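Long-range contact in Nrps/pks (Streptomyces albus, PDB 4OPE), which is a ketosynthase domain of the oxazolomycin assembly line that probably catalyses decarboxylative condensation during polyketide chain extension: residues 330-343 against 388-400. Residues are numbered along the deposited sequence; the frame is centred on the assembly and turned at random.
Sequences FQGHDLTGVRIPIG and LDATPFRLQRDLA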
# COMPACT_ATOMS: atom_id res chain seq x y z
N PHE A 330 -29.23 -0.75 -3.92
CA PHE A 330 -30.54 -0.40 -3.33
C PHE A 330 -31.71 -1.35 -3.65
O PHE A 330 -32.84 -1.13 -3.21
CB PHE A 330 -30.92 0.97 -3.84
CG PHE A 330 -30.06 2.05 -3.31
CD1 PHE A 330 -28.92 1.77 -2.56
CD2 PHE A 330 -30.38 3.37 -3.58
CE1 PHE A 330 -28.15 2.79 -2.08
CE2 PHE A 330 -29.60 4.39 -3.09
CZ PHE A 330 -28.48 4.10 -2.35
N GLN A 331 -31.42 -2.39 -4.43
CA GLN A 331 -32.37 -3.45 -4.70
C GLN A 331 -32.57 -4.22 -3.38
O GLN A 331 -31.60 -4.51 -2.66
CB GLN A 331 -31.78 -4.36 -5.79
CG GLN A 331 -32.75 -5.02 -6.75
CD GLN A 331 -32.05 -6.16 -7.52
OE1 GLN A 331 -30.82 -6.13 -7.71
NE2 GLN A 331 -32.84 -7.17 -7.94
N GLY A 332 -33.81 -4.55 -3.05
CA GLY A 332 -34.09 -5.19 -1.78
C GLY A 332 -34.28 -4.20 -0.64
O GLY A 332 -34.12 -4.55 0.51
N HIS A 333 -34.61 -2.96 -0.99
CA HIS A 333 -34.87 -1.91 -0.04
C HIS A 333 -36.06 -1.20 -0.61
O HIS A 333 -36.17 -1.08 -1.82
CB HIS A 333 -33.71 -0.90 0.07
CG HIS A 333 -32.49 -1.44 0.73
ND1 HIS A 333 -32.22 -1.26 2.07
CD2 HIS A 333 -31.46 -2.16 0.24
CE1 HIS A 333 -31.07 -1.83 2.37
NE2 HIS A 333 -30.59 -2.40 1.28
N ASP A 334 -36.96 -0.76 0.27
CA ASP A 334 -38.13 0.03 -0.12
C ASP A 334 -37.72 1.49 -0.25
O ASP A 334 -37.30 2.12 0.72
CB ASP A 334 -39.22 -0.12 0.94
CG ASP A 334 -40.38 0.82 0.72
OD1 ASP A 334 -40.59 1.29 -0.43
OD2 ASP A 334 -41.10 1.09 1.71
N LEU A 335 -37.86 2.04 -1.45
CA LEU A 335 -37.26 3.32 -1.76
C LEU A 335 -38.30 4.33 -2.06
O LEU A 335 -38.09 5.18 -2.91
CB LEU A 335 -36.37 3.18 -3.00
CG LEU A 335 -35.28 2.12 -2.88
CD1 LEU A 335 -34.87 1.62 -4.28
CD2 LEU A 335 -34.12 2.68 -2.07
N THR A 336 -39.44 4.24 -1.38
CA THR A 336 -40.59 5.06 -1.77
C THR A 336 -40.48 6.45 -1.14
O THR A 336 -40.27 6.58 0.07
CB THR A 336 -41.93 4.38 -1.42
OG1 THR A 336 -41.87 2.97 -1.74
CG2 THR A 336 -43.07 5.02 -2.22
N GLY A 337 -40.57 7.48 -1.97
CA GLY A 337 -40.43 8.85 -1.50
C GLY A 337 -39.02 9.22 -1.08
O GLY A 337 -38.80 10.23 -0.40
N VAL A 338 -38.04 8.41 -1.49
CA VAL A 338 -36.66 8.67 -1.17
C VAL A 338 -36.04 9.50 -2.27
O VAL A 338 -36.23 9.25 -3.44
CB VAL A 338 -35.87 7.38 -0.97
CG1 VAL A 338 -34.39 7.69 -0.79
CG2 VAL A 338 -36.42 6.60 0.23
N ARG A 339 -35.29 10.51 -1.87
CA ARG A 339 -34.70 11.42 -2.81
C ARG A 339 -33.34 11.85 -2.29
O ARG A 339 -33.24 12.47 -1.25
CB ARG A 339 -35.62 12.58 -3.02
CG ARG A 339 -35.18 13.50 -4.12
CD ARG A 339 -34.87 14.86 -3.53
NE ARG A 339 -34.73 15.88 -4.57
CZ ARG A 339 -33.66 16.68 -4.72
NH1 ARG A 339 -32.63 16.61 -3.88
NH2 ARG A 339 -33.65 17.55 -5.73
N ILE A 340 -32.28 11.47 -3.01
CA ILE A 340 -30.92 11.59 -2.53
C ILE A 340 -30.11 12.43 -3.47
O ILE A 340 -29.99 12.10 -4.64
CB ILE A 340 -30.24 10.24 -2.47
CG1 ILE A 340 -30.98 9.33 -1.51
CG2 ILE A 340 -28.80 10.44 -2.04
CD1 ILE A 340 -30.58 7.89 -1.64
N PRO A 341 -29.56 13.55 -2.96
CA PRO A 341 -28.73 14.36 -3.84
C PRO A 341 -27.38 13.74 -4.06
O PRO A 341 -26.82 13.13 -3.15
CB PRO A 341 -28.62 15.70 -3.12
CG PRO A 341 -29.12 15.44 -1.75
CD PRO A 341 -30.09 14.32 -1.85
N ILE A 342 -26.89 13.89 -5.29
CA ILE A 342 -25.66 13.25 -5.75
C ILE A 342 -24.83 14.32 -6.48
O ILE A 342 -25.39 15.26 -7.06
CB ILE A 342 -25.98 12.14 -6.72
CG1 ILE A 342 -24.75 11.32 -7.04
CG2 ILE A 342 -26.48 12.70 -8.04
CD1 ILE A 342 -25.07 10.02 -7.73
N GLY A 343 -23.50 14.20 -6.41
CA GLY A 343 -22.57 15.16 -7.00
C GLY A 343 -21.17 14.61 -6.96
O GLY A 343 -20.92 13.55 -6.41
N LEU A 388 -31.67 8.77 -14.53
CA LEU A 388 -31.70 9.11 -13.10
C LEU A 388 -33.07 9.18 -12.47
O LEU A 388 -33.24 8.87 -11.28
CB LEU A 388 -31.07 10.48 -12.89
CG LEU A 388 -29.57 10.49 -12.64
CD1 LEU A 388 -29.18 11.91 -12.30
CD2 LEU A 388 -29.17 9.53 -11.54
N ASP A 389 -34.05 9.57 -13.27
CA ASP A 389 -35.36 9.96 -12.79
C ASP A 389 -36.11 8.74 -12.31
O ASP A 389 -36.98 8.83 -11.43
CB ASP A 389 -36.11 10.68 -13.92
CG ASP A 389 -35.16 11.55 -14.79
OD1 ASP A 389 -34.34 10.95 -15.55
OD2 ASP A 389 -35.20 12.80 -14.69
N ALA A 390 -35.73 7.58 -12.86
CA ALA A 390 -36.16 6.27 -12.35
C ALA A 390 -35.50 5.89 -11.00
O ALA A 390 -35.84 4.87 -10.38
CB ALA A 390 -35.84 5.21 -13.39
N THR A 391 -34.54 6.71 -10.58
CA THR A 391 -33.77 6.48 -9.38
C THR A 391 -34.05 7.60 -8.38
O THR A 391 -34.65 8.63 -8.72
CB THR A 391 -32.24 6.40 -9.65
OG1 THR A 391 -31.67 7.72 -9.73
CG2 THR A 391 -31.97 5.67 -10.95
N PRO A 392 -33.58 7.38 -7.15
CA PRO A 392 -33.68 8.36 -6.12
C PRO A 392 -32.78 9.59 -6.31
O PRO A 392 -33.01 10.61 -5.67
CB PRO A 392 -33.23 7.59 -4.88
CG PRO A 392 -33.53 6.18 -5.20
CD PRO A 392 -33.19 6.07 -6.63
N PHE A 393 -31.78 9.49 -7.18
CA PHE A 393 -30.70 10.46 -7.20
C PHE A 393 -31.04 11.68 -7.99
O PHE A 393 -31.60 11.58 -9.02
CB PHE A 393 -29.40 9.81 -7.75
CG PHE A 393 -29.07 8.52 -7.05
CD1 PHE A 393 -28.58 8.53 -5.76
CD2 PHE A 393 -29.33 7.32 -7.66
CE1 PHE A 393 -28.32 7.35 -5.09
CE2 PHE A 393 -29.10 6.14 -6.98
CZ PHE A 393 -28.59 6.15 -5.70
N ARG A 394 -30.67 12.84 -7.50
CA ARG A 394 -30.78 14.07 -8.27
C ARG A 394 -29.47 14.83 -8.18
O ARG A 394 -28.89 15.00 -7.12
CB ARG A 394 -31.93 14.95 -7.74
CG ARG A 394 -33.31 14.30 -7.82
CD ARG A 394 -33.86 14.05 -9.24
NE ARG A 394 -35.17 13.35 -9.17
CZ ARG A 394 -35.37 12.03 -9.22
NH1 ARG A 394 -34.39 11.15 -9.42
NH2 ARG A 394 -36.61 11.58 -9.08
N LEU A 395 -28.99 15.24 -9.33
CA LEU A 395 -27.76 15.91 -9.41
C LEU A 395 -27.94 17.22 -8.68
O LEU A 395 -28.89 17.90 -8.85
CB LEU A 395 -27.34 16.09 -10.86
CG LEU A 395 -25.87 16.04 -11.27
CD1 LEU A 395 -25.38 17.44 -11.50
CD2 LEU A 395 -24.94 15.33 -10.29
N GLN A 396 -27.01 17.53 -7.81
CA GLN A 396 -27.06 18.73 -7.05
C GLN A 396 -26.32 19.80 -7.80
O GLN A 396 -25.11 19.87 -7.73
CB GLN A 396 -26.39 18.48 -5.71
CG GLN A 396 -26.45 19.67 -4.79
CD GLN A 396 -27.85 19.97 -4.36
OE1 GLN A 396 -28.59 19.10 -3.93
NE2 GLN A 396 -28.22 21.20 -4.49
N ARG A 397 -27.06 20.63 -8.52
CA ARG A 397 -26.47 21.62 -9.39
C ARG A 397 -26.43 22.98 -8.78
O ARG A 397 -25.82 23.86 -9.35
CB ARG A 397 -27.28 21.72 -10.66
CG ARG A 397 -27.37 20.42 -11.45
CD ARG A 397 -27.93 20.70 -12.84
NE ARG A 397 -29.29 20.24 -12.93
CZ ARG A 397 -29.75 19.38 -13.82
NH1 ARG A 397 -28.95 18.89 -14.76
NH2 ARG A 397 -31.01 19.03 -13.76
N ASP A 398 -27.10 23.18 -7.66
CA ASP A 398 -27.15 24.50 -7.05
C ASP A 398 -26.72 24.48 -5.60
O ASP A 398 -26.95 23.51 -4.89
CB ASP A 398 -28.57 25.05 -7.15
CG ASP A 398 -28.92 25.49 -8.56
OD1 ASP A 398 -28.09 26.21 -9.18
OD2 ASP A 398 -30.03 25.13 -9.05
N LEU A 399 -26.08 25.57 -5.15
CA LEU A 399 -25.85 25.76 -3.74
C LEU A 399 -27.19 25.71 -3.01
O LEU A 399 -28.19 26.31 -3.44
CB LEU A 399 -25.18 27.11 -3.51
CG LEU A 399 -24.92 27.39 -2.03
CD1 LEU A 399 -23.91 26.36 -1.51
CD2 LEU A 399 -24.44 28.81 -1.78
N ALA A 400 -27.25 25.00 -1.90
CA ALA A 400 -28.51 24.90 -1.20
C ALA A 400 -28.31 24.38 0.20
O ALA A 400 -27.33 23.70 0.50
CB ALA A 400 -29.51 24.05 -1.98
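Ile-340 and Phe-393 pair in parallel register and send their side chains to the same face of the sheet, side by side, Ile-340 CB lying 4.1 Å from Phe-393 CD1. With CG anti to its carbonyl carbon (chi1 -51°), the Phe-393 ring reaches Phe-330, which comes from the opposite direction; the ring planes meet obliquely at 35°, their centroids 5.6 Å apart. On the same face Ile-342 rests its CG2 against Phe-393 CB and Leu-395 CD2.

Four backbone bonds join the two segments: Ile-340 N to Pro-392 O (2.9 Å), Arg-394 N to Ile-340 O, Ile-342 N to Arg-394 O, and Gln-396 N to Ile-342 O.

On the other face, the Arg-339 guanidinium lies across the aliphatic start of Arg-394, with Arg-394 CB 3.7 Å from its plane, offset toward the rim. A bend at chi2 (-67°) turns Arg-394 back on its own segment, where NH1 donates to Thr-391 O (2.6 Å) and Phe-393 O (2.9 Å). An alanine here would keep CB against Arg-339 but is likely to leave both carbonyls without this donor and to lose the packing of CG along the guanidinium.

Strand 393-395 is an outermost strand of the chain's mixed sheet, in the thiolase-like fold of ketosynthases; 340-343, one place further in, hydrogen-bonds to Leu-308 on its other side, while helix 318-329 packs Leu-326 against Phe-393.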